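Local coordinates for protein cellulase (Bacteroides salanitronis, PDB 6WQY) that probably cleaves internal beta-1,4 links of cellulose and related plant polysaccharides, as the family 5 endoglucanase domain of a longer protein, at residues Q40-N45 / I119-A124; Q127-I132 / K146-A151; F169-E174 / Q201-A206; I175-W180 / G190-V195. One frame throughout, in Å; residues are numbered along the deposited sequence. Where two conformers were deposited one is given.

Contact 1 (Q40-N45 / I119-A124)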
loop_
_atom_site.group_PDB
_atom_site.type_symbol
_atom_site.label_atom_id
_atom_site.label_comp_id
_atom_site.label_asym_id
_atom_site.label_seq_id
_atom_site.Cartn_x
_atom_site.Cartn_y
_atom_site.Cartn_z
ATOM N N GLN A 40 12.009 -3.813 -3.183
ATOM C CA GLN A 40 12.871 -4.070 -2.030
ATOM C C GLN A 40 12.500 -5.448 -1.484
ATOM O O GLN A 40 12.785 -6.456 -2.141
ATOM C CB GLN A 40 12.771 -2.911 -1.045
ATOM C CG GLN A 40 13.936 -2.829 -0.074
ATOM C CD GLN A 40 15.178 -2.220 -0.690
ATOM O OE1 GLN A 40 15.115 -1.250 -1.435
ATOM N NE2 GLN A 40 16.331 -2.772 -0.349
ATOM N N LEU A 41 11.838 -5.541 -0.322
ATOM C CA LEU A 41 11.432 -6.864 0.163
ATOM C C LEU A 41 10.346 -7.488 -0.704
ATOM O O LEU A 41 10.073 -8.692 -0.568
ATOM C CB LEU A 41 11.024 -6.828 1.630
ATOM C CG LEU A 41 12.131 -6.442 2.600
ATOM C CD1 LEU A 41 11.623 -6.368 4.029
ATOM C CD2 LEU A 41 13.302 -7.400 2.530
ATOM N N ASP A 42 9.733 -6.698 -1.587
ATOM C CA ASP A 42 8.821 -7.214 -2.594
ATOM C C ASP A 42 9.532 -7.893 -3.763
ATOM O O ASP A 42 8.896 -8.683 -4.485
ATOM C CB ASP A 42 7.877 -6.116 -3.128
ATOM C CG ASP A 42 8.569 -4.782 -3.429
ATOM O OD1 ASP A 42 9.372 -4.298 -2.597
ATOM O OD2 ASP A 42 8.273 -4.206 -4.515
ATOM N N ALA A 43 10.808 -7.596 -3.977
ATOM C CA ALA A 43 11.521 -8.116 -5.134
ATOM C C ALA A 43 11.727 -9.620 -4.996
ATOM O O ALA A 43 11.956 -10.145 -3.899
ATOM C CB ALA A 43 12.873 -7.425 -5.277
ATOM N N HIS A 44 11.667 -10.311 -6.126
ATOM C CA HIS A 44 11.862 -11.752 -6.141
ATOM C C HIS A 44 12.458 -12.131 -7.489
ATOM O O HIS A 44 12.173 -11.497 -8.508
ATOM C CB HIS A 44 10.564 -12.516 -5.868
ATOM C CG HIS A 44 9.463 -12.199 -6.826
ATOM N ND1 HIS A 44 9.122 -13.043 -7.866
ATOM C CD2 HIS A 44 8.623 -11.144 -6.900
ATOM C CE1 HIS A 44 8.117 -12.509 -8.540
ATOM N NE2 HIS A 44 7.795 -11.358 -7.975
ATOM N N ASN A 45 13.263 -13.187 -7.487
ATOM C CA ASN A 45 13.961 -13.624 -8.680
ATOM C C ASN A 45 14.193 -15.112 -8.537
ATOM O O ASN A 45 14.543 -15.595 -7.457
ATOM C CB ASN A 45 15.296 -12.883 -8.825
ATOM C CG ASN A 45 15.904 -13.039 -10.211
ATOM O OD1 ASN A 45 15.195 -13.246 -11.197
ATOM N ND2 ASN A 45 17.225 -12.933 -10.290
ATOM N N ILE A 119 1.563 -9.115 2.616
ATOM C CA ILE A 119 1.919 -10.174 1.671
ATOM C C ILE A 119 1.779 -9.569 0.279
ATOM O O ILE A 119 0.685 -9.124 -0.094
ATOM C CB ILE A 119 1.021 -11.408 1.849
ATOM C CG1 ILE A 119 1.255 -12.063 3.210
ATOM C CG2 ILE A 119 1.239 -12.385 0.702
ATOM C CD1 ILE A 119 0.337 -13.243 3.499
ATOM N N HIS A 120 2.877 -9.534 -0.490
ATOM C CA HIS A 120 2.908 -8.714 -1.700
ATOM C C HIS A 120 2.852 -9.595 -2.938
ATOM O O HIS A 120 1.750 -10.016 -3.341
ATOM C CB HIS A 120 4.069 -7.712 -1.647
ATOM C CG HIS A 120 3.879 -6.520 -2.516
ATOM N ND1 HIS A 120 3.105 -5.440 -2.131
ATOM C CD2 HIS A 120 4.387 -6.233 -3.738
ATOM C CE1 HIS A 120 3.179 -4.530 -3.090
ATOM N NE2 HIS A 120 3.939 -4.985 -4.080
ATOM N N HIS A 121 3.980 -9.876 -3.615
ATOM C CA HIS A 121 3.900 -10.552 -4.923
ATOM C C HIS A 121 3.557 -12.034 -4.837
ATOM O O HIS A 121 3.350 -12.656 -5.882
ATOM C CB HIS A 121 5.139 -10.292 -5.759
ATOM C CG HIS A 121 5.223 -8.894 -6.269
ATOM N ND1 HIS A 121 4.129 -8.216 -6.766
ATOM C CD2 HIS A 121 6.281 -8.046 -6.357
ATOM C CE1 HIS A 121 4.524 -7.011 -7.147
ATOM N NE2 HIS A 121 5.825 -6.880 -6.915
ATOM N N ASP A 122 3.412 -12.596 -3.641
ATOM C CA ASP A 122 2.770 -13.904 -3.540
ATOM C C ASP A 122 1.439 -13.923 -4.270
ATOM O O ASP A 122 1.019 -14.967 -4.768
ATOM C CB ASP A 122 2.510 -14.257 -2.075
ATOM C CG ASP A 122 3.773 -14.319 -1.245
ATOM O OD1 ASP A 122 4.450 -13.267 -1.142
ATOM O OD2 ASP A 122 4.070 -15.404 -0.675
ATOM N N GLY A 123 0.748 -12.786 -4.314
ATOM C CA GLY A 123 -0.513 -12.665 -4.994
ATOM C C GLY A 123 -0.433 -12.149 -6.407
ATOM O O GLY A 123 -1.490 -11.882 -7.000
ATOM N N ALA A 124 0.752 -11.985 -6.987
ATOM C CA ALA A 124 0.839 -11.365 -8.304
ATOM C C ALA A 124 0.144 -12.219 -9.353
ATOM O O ALA A 124 0.523 -13.371 -9.588
ATOM C CB ALA A 124 2.295 -11.134 -8.687
HETATM O O HOH W 1 7.150 -4.357 -6.929
#
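Asp42 and His44 meet the consecutive histidines His120 and His121 where two loops of the TIM barrel come together. The tight part lies at Asp42: its CB rests 3.5 Å from His120 CD2, and its carbonyl O lies 3.3 Å from His121 CD2, at the edge of that ring and near its plane. His120 CD2 in turn sits over the centre of one face of His121, which probably limits the ring's freedom to tip. Thr80 OG1 binds both Asp42 O and His121 N, tying the two backbones together. The carboxylate of Asp42 also locks its own turn, because OD1 accepts from Gln40 N at 2.7 Å and OD2 from Asn39 N, a task for a short acidic side chain. His44 lies on the looser side, where it and His121 are both partly exposed. Its CG lies between its backbone N and carbonyl carbon (chi1 57°), which brings NE2 to 3.6 Å from His121 CB; the two rings are inclined at 60°, neither stacked nor edge-to-face. A water 2.7 Å from Asp42 OD2 is hydrogen-bonded to His121 NE2 as well. The polar ends thus communicate through this water, which donates to the carboxylate, and the backbones through the shared Thr80 hydroxyl, rather than by direct hydrogen bonds.

Contact 2 (Q127-I132 / K146-A151)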
loop_
_atom_site.group_PDB
_atom_site.type_symbol
_atom_site.label_atom_id
_atom_site.label_comp_id
_atom_site.label_asym_id
_atom_site.label_seq_id
_atom_site.Cartn_x
_atom_site.Cartn_y
_atom_site.Cartn_z
ATOM N N GLN A 127 -0.743 -16.130 -10.067
ATOM C CA GLN A 127 0.145 -17.129 -10.658
ATOM C C GLN A 127 0.929 -17.934 -9.632
ATOM O O GLN A 127 1.616 -18.892 -10.027
ATOM C CB GLN A 127 1.062 -16.498 -11.717
ATOM C CG GLN A 127 2.194 -15.660 -11.169
ATOM C CD GLN A 127 2.989 -14.969 -12.281
ATOM O OE1 GLN A 127 2.733 -13.812 -12.621
ATOM N NE2 GLN A 127 3.952 -15.680 -12.847
ATOM N N TYR A 128 0.814 -17.618 -8.345
ATOM C CA TYR A 128 1.483 -18.366 -7.281
ATOM C C TYR A 128 0.434 -18.944 -6.327
ATOM O O TYR A 128 -0.718 -19.157 -6.723
ATOM C CB TYR A 128 2.511 -17.481 -6.564
ATOM C CG TYR A 128 3.487 -16.803 -7.505
ATOM C CD1 TYR A 128 4.436 -17.536 -8.201
ATOM C CD2 TYR A 128 3.465 -15.436 -7.690
ATOM C CE1 TYR A 128 5.332 -16.914 -9.061
ATOM C CE2 TYR A 128 4.356 -14.811 -8.537
ATOM C CZ TYR A 128 5.280 -15.556 -9.218
ATOM O OH TYR A 128 6.164 -14.926 -10.073
ATOM N N TRP A 129 0.794 -19.210 -5.069
ATOM C CA TRP A 129 -0.123 -19.927 -4.182
ATOM C C TRP A 129 -1.397 -19.135 -3.902
ATOM O O TRP A 129 -2.459 -19.728 -3.678
ATOM C CB TRP A 129 0.556 -20.288 -2.850
ATOM C CG TRP A 129 0.927 -19.112 -1.986
ATOM C CD1 TRP A 129 2.111 -18.437 -1.988
ATOM C CD2 TRP A 129 0.110 -18.479 -0.987
ATOM N NE1 TRP A 129 2.083 -17.426 -1.067
ATOM C CE2 TRP A 129 0.874 -17.430 -0.428
ATOM C CE3 TRP A 129 -1.182 -18.701 -0.495
ATOM C CZ2 TRP A 129 0.385 -16.604 0.571
ATOM C CZ3 TRP A 129 -1.664 -17.886 0.506
ATOM C CH2 TRP A 129 -0.880 -16.839 1.029
ATOM N N LEU A 130 -1.309 -17.816 -3.858
ATOM C CA LEU A 130 -2.430 -16.952 -3.496
ATOM C C LEU A 130 -3.207 -16.739 -4.786
ATOM O O LEU A 130 -2.945 -15.798 -5.534
ATOM C CB LEU A 130 -1.858 -15.690 -2.869
ATOM C CG LEU A 130 -2.818 -14.669 -2.283
ATOM C CD1 LEU A 130 -3.795 -15.253 -1.294
ATOM C CD2 LEU A 130 -1.985 -13.578 -1.628
ATOM N N ASP A 131 -4.154 -17.650 -5.066
ATOM C CA ASP A 131 -4.714 -17.882 -6.406
ATOM C C ASP A 131 -6.233 -17.738 -6.404
ATOM O O ASP A 131 -6.968 -18.707 -6.200
ATOM C CB ASP A 131 -4.281 -19.305 -6.818
ATOM C CG ASP A 131 -4.845 -19.748 -8.146
ATOM O OD1 ASP A 131 -5.481 -18.969 -8.879
ATOM O OD2 ASP A 131 -4.672 -20.969 -8.456
ATOM N N ILE A 132 -6.699 -16.511 -6.655
ATOM C CA ILE A 132 -8.130 -16.209 -6.616
ATOM C C ILE A 132 -8.879 -16.910 -7.740
ATOM O O ILE A 132 -10.039 -17.304 -7.570
ATOM C CB ILE A 132 -8.352 -14.683 -6.636
ATOM C CG1 ILE A 132 -9.820 -14.306 -6.410
ATOM C CG2 ILE A 132 -7.867 -14.079 -7.957
ATOM C CD1 ILE A 132 -10.294 -14.502 -4.988
ATOM N N LYS A 146 -6.649 -20.314 2.150
ATOM C CA LYS A 146 -6.991 -19.806 3.471
ATOM C C LYS A 146 -6.084 -20.392 4.544
ATOM O O LYS A 146 -5.675 -19.682 5.472
ATOM C CB LYS A 146 -8.453 -20.105 3.779
ATOM C CG LYS A 146 -9.435 -19.288 2.941
ATOM C CD LYS A 146 -10.860 -19.724 3.221
ATOM C CE LYS A 146 -11.874 -18.918 2.448
ATOM N NZ LYS A 146 -13.270 -19.396 2.690
ATOM N N ALA A 147 -5.767 -21.680 4.449
ATOM C CA ALA A 147 -4.904 -22.294 5.451
ATOM C C ALA A 147 -3.526 -21.645 5.448
ATOM O O ALA A 147 -2.943 -21.385 6.504
ATOM C CB ALA A 147 -4.775 -23.792 5.192
ATOM N N GLN A 148 -2.985 -21.382 4.258
ATOM C CA GLN A 148 -1.675 -20.741 4.161
ATOM C C GLN A 148 -1.730 -19.296 4.658
ATOM O O GLN A 148 -0.834 -18.846 5.389
ATOM C CB GLN A 148 -1.154 -20.827 2.727
ATOM C CG GLN A 148 0.218 -20.205 2.583
ATOM C CD GLN A 148 0.974 -20.636 1.354
ATOM O OE1 GLN A 148 0.533 -21.491 0.596
ATOM N NE2 GLN A 148 2.149 -20.058 1.164
ATOM N N LEU A 149 -2.778 -18.562 4.275
ATOM C CA LEU A 149 -2.939 -17.185 4.730
ATOM C C LEU A 149 -3.009 -17.118 6.254
ATOM O O LEU A 149 -2.366 -16.265 6.881
ATOM C CB LEU A 149 -4.199 -16.605 4.092
ATOM C CG LEU A 149 -4.463 -15.116 4.248
ATOM C CD1 LEU A 149 -3.449 -14.288 3.483
ATOM C CD2 LEU A 149 -5.873 -14.822 3.763
ATOM N N ALA A 150 -3.785 -18.008 6.868
ATOM C CA ALA A 150 -3.930 -17.994 8.316
ATOM C C ALA A 150 -2.625 -18.400 8.991
ATOM O O ALA A 150 -2.226 -17.801 10.000
ATOM C CB ALA A 150 -5.067 -18.932 8.731
ATOM N N ALA A 151 -1.941 -19.416 8.462
ATOM C CA ALA A 151 -0.708 -19.882 9.093
ATOM C C ALA A 151 0.388 -18.827 8.980
ATOM O O ALA A 151 1.125 -18.584 9.943
ATOM C CB ALA A 151 -0.250 -21.194 8.466
#
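The indole of Trp129 carries the side-chain amide of Gln148 on one face and Leu130 CB on the opposite face, while at its edge NE1 hydrogen-bonds to Asp122 OD2. In the (beta/alpha)8 barrel this sandwich joins the loop after strand 114-118 to helix 139-159. Ring and amide planes are only 11° apart, so the two flat groups stack; Gln148 CD comes within 3.3 Å of Trp129 CD2, and NE2 lies 3.2 Å above the indole plane. The aliphatic part of Gln148 shares the same face: its CG sits 3.7 Å from the centroid of the six-membered ring, almost on the normal, as a CH-pi contact. With CG anti to the backbone N (chi1 -179°) and the chain extended beyond it, Gln148 carries its amide from the helix to the indole. Glutamine suits the place, since it offers both methylenes and a flat polar end to a broad aromatic surface. Leu149 CD1 adds an apolar contact, 4.4 Å from Trp129 CH2. Around this stack Val145 and Met152 of the same helix also touch Trp129, and Tyr91 packs on Gln148. Trp129 NE1 and Gln148 NE2 are 3.5 Å apart, but both are donors and make no bond with each other.

Contact 3 (F169-E174 / Q201-A206)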
loop_
_atom_site.group_PDB
_atom_site.type_symbol
_atom_site.label_atom_id
_atom_site.label_comp_id
_atom_site.label_asym_id
_atom_site.label_seq_id
_atom_site.Cartn_x
_atom_site.Cartn_y
_atom_site.Cartn_z
ATOM N N PHE A 169 -0.714 -4.245 9.905
ATOM C CA PHE A 169 -0.647 -5.388 8.994
ATOM C C PHE A 169 -1.676 -5.181 7.878
ATOM O O PHE A 169 -2.844 -4.909 8.175
ATOM C CB PHE A 169 -1.000 -6.706 9.705
ATOM C CG PHE A 169 -0.141 -7.055 10.905
ATOM C CD1 PHE A 169 1.153 -6.589 11.083
ATOM C CD2 PHE A 169 -0.682 -7.901 11.861
ATOM C CE1 PHE A 169 1.887 -6.958 12.202
ATOM C CE2 PHE A 169 0.044 -8.269 12.977
ATOM C CZ PHE A 169 1.332 -7.805 13.150
ATOM N N GLU A 170 -1.254 -5.359 6.622
ATOM C CA GLU A 170 -2.116 -5.286 5.440
ATOM C C GLU A 170 -2.200 -6.687 4.838
ATOM O O GLU A 170 -1.177 -7.286 4.517
ATOM C CB GLU A 170 -1.513 -4.294 4.447
ATOM C CG GLU A 170 -2.199 -4.236 3.104
ATOM C CD GLU A 170 -1.424 -3.370 2.134
ATOM O OE1 GLU A 170 -1.435 -2.108 2.306
ATOM O OE2 GLU A 170 -0.775 -3.925 1.225
ATOM N N ALA A 171 -3.421 -7.204 4.681
ATOM C CA ALA A 171 -3.635 -8.632 4.451
ATOM C C ALA A 171 -2.885 -9.149 3.238
ATOM O O ALA A 171 -2.330 -10.256 3.270
ATOM C CB ALA A 171 -5.125 -8.861 4.233
ATOM N N MET A 172 -2.961 -8.404 2.132
ATOM C CA MET A 172 -2.421 -8.786 0.831
ATOM C C MET A 172 -2.438 -7.533 -0.025
ATOM O O MET A 172 -2.839 -6.455 0.433
ATOM C CB MET A 172 -3.170 -9.960 0.218
ATOM C CG MET A 172 -4.617 -9.748 -0.026
ATOM S SD MET A 172 -5.524 -11.319 -0.135
ATOM C CE MET A 172 -5.760 -11.621 1.619
ATOM N N ASN A 173 -1.966 -7.676 -1.271
ATOM C CA ASN A 173 -1.680 -6.540 -2.141
ATOM C C ASN A 173 -2.761 -6.356 -3.204
ATOM O O ASN A 173 -3.825 -5.806 -2.891
ATOM C CB ASN A 173 -0.264 -6.673 -2.715
ATOM C CG ASN A 173 0.102 -5.490 -3.564
ATOM O OD1 ASN A 173 -0.199 -4.357 -3.194
ATOM N ND2 ASN A 173 0.718 -5.735 -4.714
ATOM N N GLU A 174 -2.510 -6.810 -4.440
ATOM C CA GLU A 174 -3.378 -6.566 -5.592
ATOM C C GLU A 174 -3.865 -7.910 -6.100
ATOM O O GLU A 174 -3.144 -8.629 -6.790
ATOM C CB GLU A 174 -2.622 -5.818 -6.688
ATOM C CG GLU A 174 -2.280 -4.405 -6.314
ATOM C CD GLU A 174 -1.566 -3.618 -7.392
ATOM O OE1 GLU A 174 -1.073 -4.231 -8.377
ATOM O OE2 GLU A 174 -1.503 -2.360 -7.296
ATOM N N GLN A 201 -11.428 -11.800 5.821
ATOM C CA GLN A 201 -11.950 -12.238 7.115
ATOM C C GLN A 201 -11.022 -13.255 7.774
ATOM O O GLN A 201 -10.801 -13.210 8.993
ATOM C CB GLN A 201 -13.348 -12.834 6.951
ATOM C CG GLN A 201 -14.024 -13.165 8.276
ATOM C CD GLN A 201 -14.402 -11.910 9.026
ATOM O OE1 GLN A 201 -15.313 -11.191 8.621
ATOM N NE2 GLN A 201 -13.687 -11.611 10.102
ATOM N N VAL A 202 -10.480 -14.190 6.991
ATOM C CA VAL A 202 -9.525 -15.166 7.520
ATOM C C VAL A 202 -8.312 -14.469 8.120
ATOM O O VAL A 202 -7.834 -14.844 9.200
ATOM C CB VAL A 202 -9.131 -16.167 6.416
ATOM C CG1 VAL A 202 -7.905 -16.975 6.822
ATOM C CG2 VAL A 202 -10.301 -17.087 6.079
ATOM N N PHE A 203 -7.782 -13.470 7.412
ATOM C CA PHE A 203 -6.660 -12.676 7.910
ATOM C C PHE A 203 -7.001 -11.991 9.220
ATOM O O PHE A 203 -6.250 -12.107 10.199
ATOM C CB PHE A 203 -6.273 -11.653 6.830
ATOM C CG PHE A 203 -5.592 -10.409 7.336
ATOM C CD1 PHE A 203 -4.254 -10.409 7.710
ATOM C CD2 PHE A 203 -6.289 -9.222 7.398
ATOM C CE1 PHE A 203 -3.639 -9.240 8.143
ATOM C CE2 PHE A 203 -5.672 -8.058 7.832
ATOM C CZ PHE A 203 -4.340 -8.073 8.187
ATOM N N VAL A 204 -8.124 -11.270 9.268
ATOM C CA VAL A 204 -8.482 -10.578 10.505
ATOM C C VAL A 204 -8.585 -11.574 11.651
ATOM O O VAL A 204 -8.013 -11.376 12.733
ATOM C CB VAL A 204 -9.786 -9.782 10.327
ATOM C CG1 VAL A 204 -10.260 -9.211 11.662
ATOM C CG2 VAL A 204 -9.624 -8.666 9.311
ATOM N N ASP A 205 -9.306 -12.675 11.430
ATOM C CA ASP A 205 -9.506 -13.647 12.498
ATOM C C ASP A 205 -8.177 -14.203 12.989
ATOM O O ASP A 205 -7.976 -14.390 14.195
ATOM C CB ASP A 205 -10.403 -14.788 12.014
ATOM C CG ASP A 205 -11.842 -14.355 11.751
ATOM O OD1 ASP A 205 -12.220 -13.228 12.096
ATOM O OD2 ASP A 205 -12.610 -15.189 11.205
ATOM N N ALA A 206 -7.267 -14.510 12.068
ATOM C CA ALA A 206 -5.995 -15.101 12.456
ATOM C C ALA A 206 -5.159 -14.125 13.271
ATOM O O ALA A 206 -4.529 -14.514 14.257
ATOM C CB ALA A 206 -5.227 -15.572 11.220
#
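Ala171 lays its CB over one face of the Phe203 ring, 3.6 Å from the centroid and 19° off the normal, a CH-pi contact whose shortest approach is 3.4 Å to Phe203 CD2. The methyl is displaced from the ring centre toward the rim. At the far end of the ring CZ meets Phe169, two residues earlier in the strand: Phe169 O lies 3.5 Å from it at the edge, near the ring plane, and Phe169 CB is 3.9 Å away. Phe203 reaches this place with CG anti to its backbone N (chi1 155°), directing the ring from the helix onto the strand end. A residue as small as alanine suits the place facing the ring, because the backbones approach to 6.1 Å between the CA atoms of Ala171 and Phe203. In the next shell Trp153 of helix 139-159 meets Phe203 edge-to-face, and its NE1 donates to Ala171 O, so one indole holds both partners. Leu219 and Val221 of the neighbouring strand also pack on the phenyl ring. Glu170 points the other way, away from the helix, and its carboxylate binds Arg76, Asn118 and Tyr306. This division, with apolar residues packed in the strand-helix layer and a charged one turned to the other side, is characteristic of a (beta/alpha)8 barrel, here between strand 167-170 and its following helix 191-209.

Contact 4 (I175-W180 / G190-V195)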
loop_
_atom_site.group_PDB
_atom_site.type_symbol
_atom_site.label_atom_id
_atom_site.label_comp_id
_atom_site.label_asym_id
_atom_site.label_seq_id
_atom_site.Cartn_x
_atom_site.Cartn_y
_atom_site.Cartn_z
ATOM N N ILE A 175 -5.084 -8.262 -5.739
ATOM C CA ILE A 175 -5.641 -9.574 -6.038
ATOM C C ILE A 175 -6.516 -9.478 -7.285
ATOM O O ILE A 175 -7.481 -8.698 -7.339
ATOM C CB ILE A 175 -6.432 -10.101 -4.833
ATOM C CG1 ILE A 175 -5.509 -10.238 -3.603
ATOM C CG2 ILE A 175 -7.124 -11.412 -5.178
ATOM C CD1 ILE A 175 -4.283 -11.120 -3.794
ATOM N N HIS A 176 -6.168 -10.282 -8.291
ATOM C CA HIS A 176 -6.950 -10.397 -9.511
ATOM C C HIS A 176 -6.622 -11.739 -10.157
ATOM O O HIS A 176 -5.588 -12.363 -9.865
ATOM C CB HIS A 176 -6.680 -9.246 -10.489
ATOM C CG HIS A 176 -5.295 -9.236 -11.022
ATOM N ND1 HIS A 176 -4.972 -9.746 -12.259
ATOM C CD2 HIS A 176 -4.139 -8.802 -10.468
ATOM C CE1 HIS A 176 -3.673 -9.615 -12.447
ATOM N NE2 HIS A 176 -3.141 -9.039 -11.376
ATOM N N ASP A 177 -7.498 -12.162 -11.065
ATOM C CA ASP A 177 -7.397 -13.500 -11.634
ATOM C C ASP A 177 -6.438 -13.616 -12.801
ATOM O O ASP A 177 -6.372 -14.690 -13.410
ATOM C CB ASP A 177 -8.791 -14.011 -12.032
ATOM C CG ASP A 177 -9.418 -13.286 -13.214
ATOM O OD1 ASP A 177 -8.792 -12.392 -13.820
ATOM O OD2 ASP A 177 -10.544 -13.681 -13.550
ATOM N N GLY A 178 -5.671 -12.561 -13.083
ATOM C CA GLY A 178 -4.787 -12.486 -14.230
ATOM C C GLY A 178 -5.155 -11.360 -15.175
ATOM O O GLY A 178 -4.281 -10.800 -15.846
ATOM N N SER A 179 -6.444 -10.997 -15.219
ATOM C CA SER A 179 -6.934 -9.991 -16.143
ATOM C C SER A 179 -7.089 -8.611 -15.535
ATOM O O SER A 179 -7.719 -7.742 -16.156
ATOM C CB SER A 179 -8.256 -10.450 -16.751
ATOM O OG SER A 179 -8.045 -11.540 -17.630
ATOM N N TRP A 180 -6.530 -8.379 -14.351
ATOM C CA TRP A 180 -6.347 -7.019 -13.842
ATOM C C TRP A 180 -7.667 -6.275 -13.663
ATOM O O TRP A 180 -7.723 -5.050 -13.795
ATOM C CB TRP A 180 -5.342 -6.247 -14.692
ATOM C CG TRP A 180 -3.929 -6.674 -14.458
ATOM C CD1 TRP A 180 -3.216 -7.621 -15.137
ATOM C CD2 TRP A 180 -3.070 -6.173 -13.450
ATOM N NE1 TRP A 180 -1.959 -7.726 -14.615
ATOM C CE2 TRP A 180 -1.840 -6.839 -13.577
ATOM C CE3 TRP A 180 -3.214 -5.205 -12.465
ATOM C CZ2 TRP A 180 -0.761 -6.568 -12.743
ATOM C CZ3 TRP A 180 -2.137 -4.931 -11.642
ATOM C CH2 TRP A 180 -0.939 -5.608 -11.786
ATOM N N GLY A 190 -20.140 -12.792 -9.055
ATOM C CA GLY A 190 -19.626 -12.232 -7.824
ATOM C C GLY A 190 -18.765 -13.166 -7.013
ATOM O O GLY A 190 -18.336 -12.777 -5.921
ATOM N N ARG A 191 -18.461 -14.371 -7.498
ATOM C CA ARG A 191 -17.756 -15.336 -6.657
ATOM C C ARG A 191 -16.355 -14.857 -6.296
ATOM O O ARG A 191 -15.948 -14.948 -5.133
ATOM C CB ARG A 191 -17.703 -16.705 -7.324
ATOM C CG ARG A 191 -17.054 -17.766 -6.464
ATOM C CD ARG A 191 -17.734 -17.943 -5.112
ATOM N NE ARG A 191 -17.055 -18.949 -4.307
ATOM C CZ ARG A 191 -16.986 -18.924 -2.987
ATOM N NH1 ARG A 191 -17.560 -17.945 -2.286
ATOM N NH2 ARG A 191 -16.312 -19.877 -2.347
ATOM N N GLN A 192 -15.576 -14.399 -7.273
ATOM C CA GLN A 192 -14.240 -13.936 -6.935
ATOM C C GLN A 192 -14.295 -12.808 -5.906
ATOM O O GLN A 192 -13.474 -12.780 -4.976
ATOM C CB GLN A 192 -13.477 -13.484 -8.169
ATOM C CG GLN A 192 -13.000 -14.616 -9.050
ATOM C CD GLN A 192 -12.185 -14.098 -10.218
ATOM O OE1 GLN A 192 -11.678 -12.965 -10.164
ATOM N NE2 GLN A 192 -12.042 -14.870 -11.261
ATOM N N TYR A 193 -15.227 -11.851 -6.046
ATOM C CA TYR A 193 -15.304 -10.790 -5.046
ATOM C C TYR A 193 -15.598 -11.365 -3.666
ATOM O O TYR A 193 -15.040 -10.907 -2.649
ATOM C CB TYR A 193 -16.380 -9.763 -5.403
ATOM C CG TYR A 193 -16.172 -9.065 -6.726
ATOM C CD1 TYR A 193 -14.931 -8.619 -7.123
ATOM C CD2 TYR A 193 -17.235 -8.872 -7.596
ATOM C CE1 TYR A 193 -14.750 -8.001 -8.347
ATOM C CE2 TYR A 193 -17.075 -8.255 -8.818
ATOM C CZ TYR A 193 -15.820 -7.814 -9.194
ATOM O OH TYR A 193 -15.590 -7.212 -10.408
ATOM N N ALA A 194 -16.478 -12.362 -3.609
ATOM C CA ALA A 194 -16.833 -12.973 -2.340
ATOM C C ALA A 194 -15.645 -13.707 -1.737
ATOM O O ALA A 194 -15.423 -13.648 -0.525
ATOM C CB ALA A 194 -18.012 -13.929 -2.518
ATOM N N VAL A 195 -14.874 -14.411 -2.565
ATOM C CA VAL A 195 -13.701 -15.118 -2.062
ATOM C C VAL A 195 -12.694 -14.149 -1.459
ATOM O O VAL A 195 -12.154 -14.405 -0.375
ATOM C CB VAL A 195 -13.082 -15.983 -3.173
ATOM C CG1 VAL A 195 -11.730 -16.519 -2.741
ATOM C CG2 VAL A 195 -14.019 -17.120 -3.537
#
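Asp177 has its CG between the backbone N and the carbonyl carbon (chi1 69°), while Gln192 sets CG anti to its carbonyl carbon and then runs extended, bringing the amide from the first turn of its helix to the carboxylate. Gln192 NE2 donates to Asp177 OD2 at 3.0 Å and nearly straight, 172° at the hydrogen. The acceptor lies in the amide plane, but the carboxylate is turned 69° from that plane and is met on its anti side, somewhat out of its own plane. Glutamine fits because its other end is used too: OE1 binds Tyr224 OH, a hydroxyl that also takes the backbone N of Asp177, so the phenol helps fix the rotation of the amide. Both oxygens of this buried aspartate are engaged. OD2 has Asp184 N as a second donor, and OD1 accepts from Ser179 N at 3.1 Å, an Asx turn, nearly along the C-O bond. Gly178 lies within that turn with a positive phi, which a residue without a side chain adopts easily. Across the contact, Gly190 is the N-cap of helix 191-209. This Asx turn and the Gln192 bond pin the loop that follows the fourth strand of the TIM barrel to the start of its own helix.

How the contacts relate
From the N terminus, contact 1 closes the longest loop: it brings the loop after the first barrel strand to the one after the third, enclosing strands 74-77 and 114-118. Contact 2 follows in series, folding the rest of that third loop onto helix 139-159 across the short helix 132-135. Contact 3 then spans strand 167-170 and helix 191-209, and contact 4 falls wholly within that span; no two contacts cross. Neighbours also touch. His121 of contact 1 packs on Tyr128 of contact 2, Leu149 of contact 2 on Met172 of contact 3, and Ile132 of contact 2 on Val195 of contact 4. Together they tie the loops after the first and third strands to each other, and the third and fourth units to their helices.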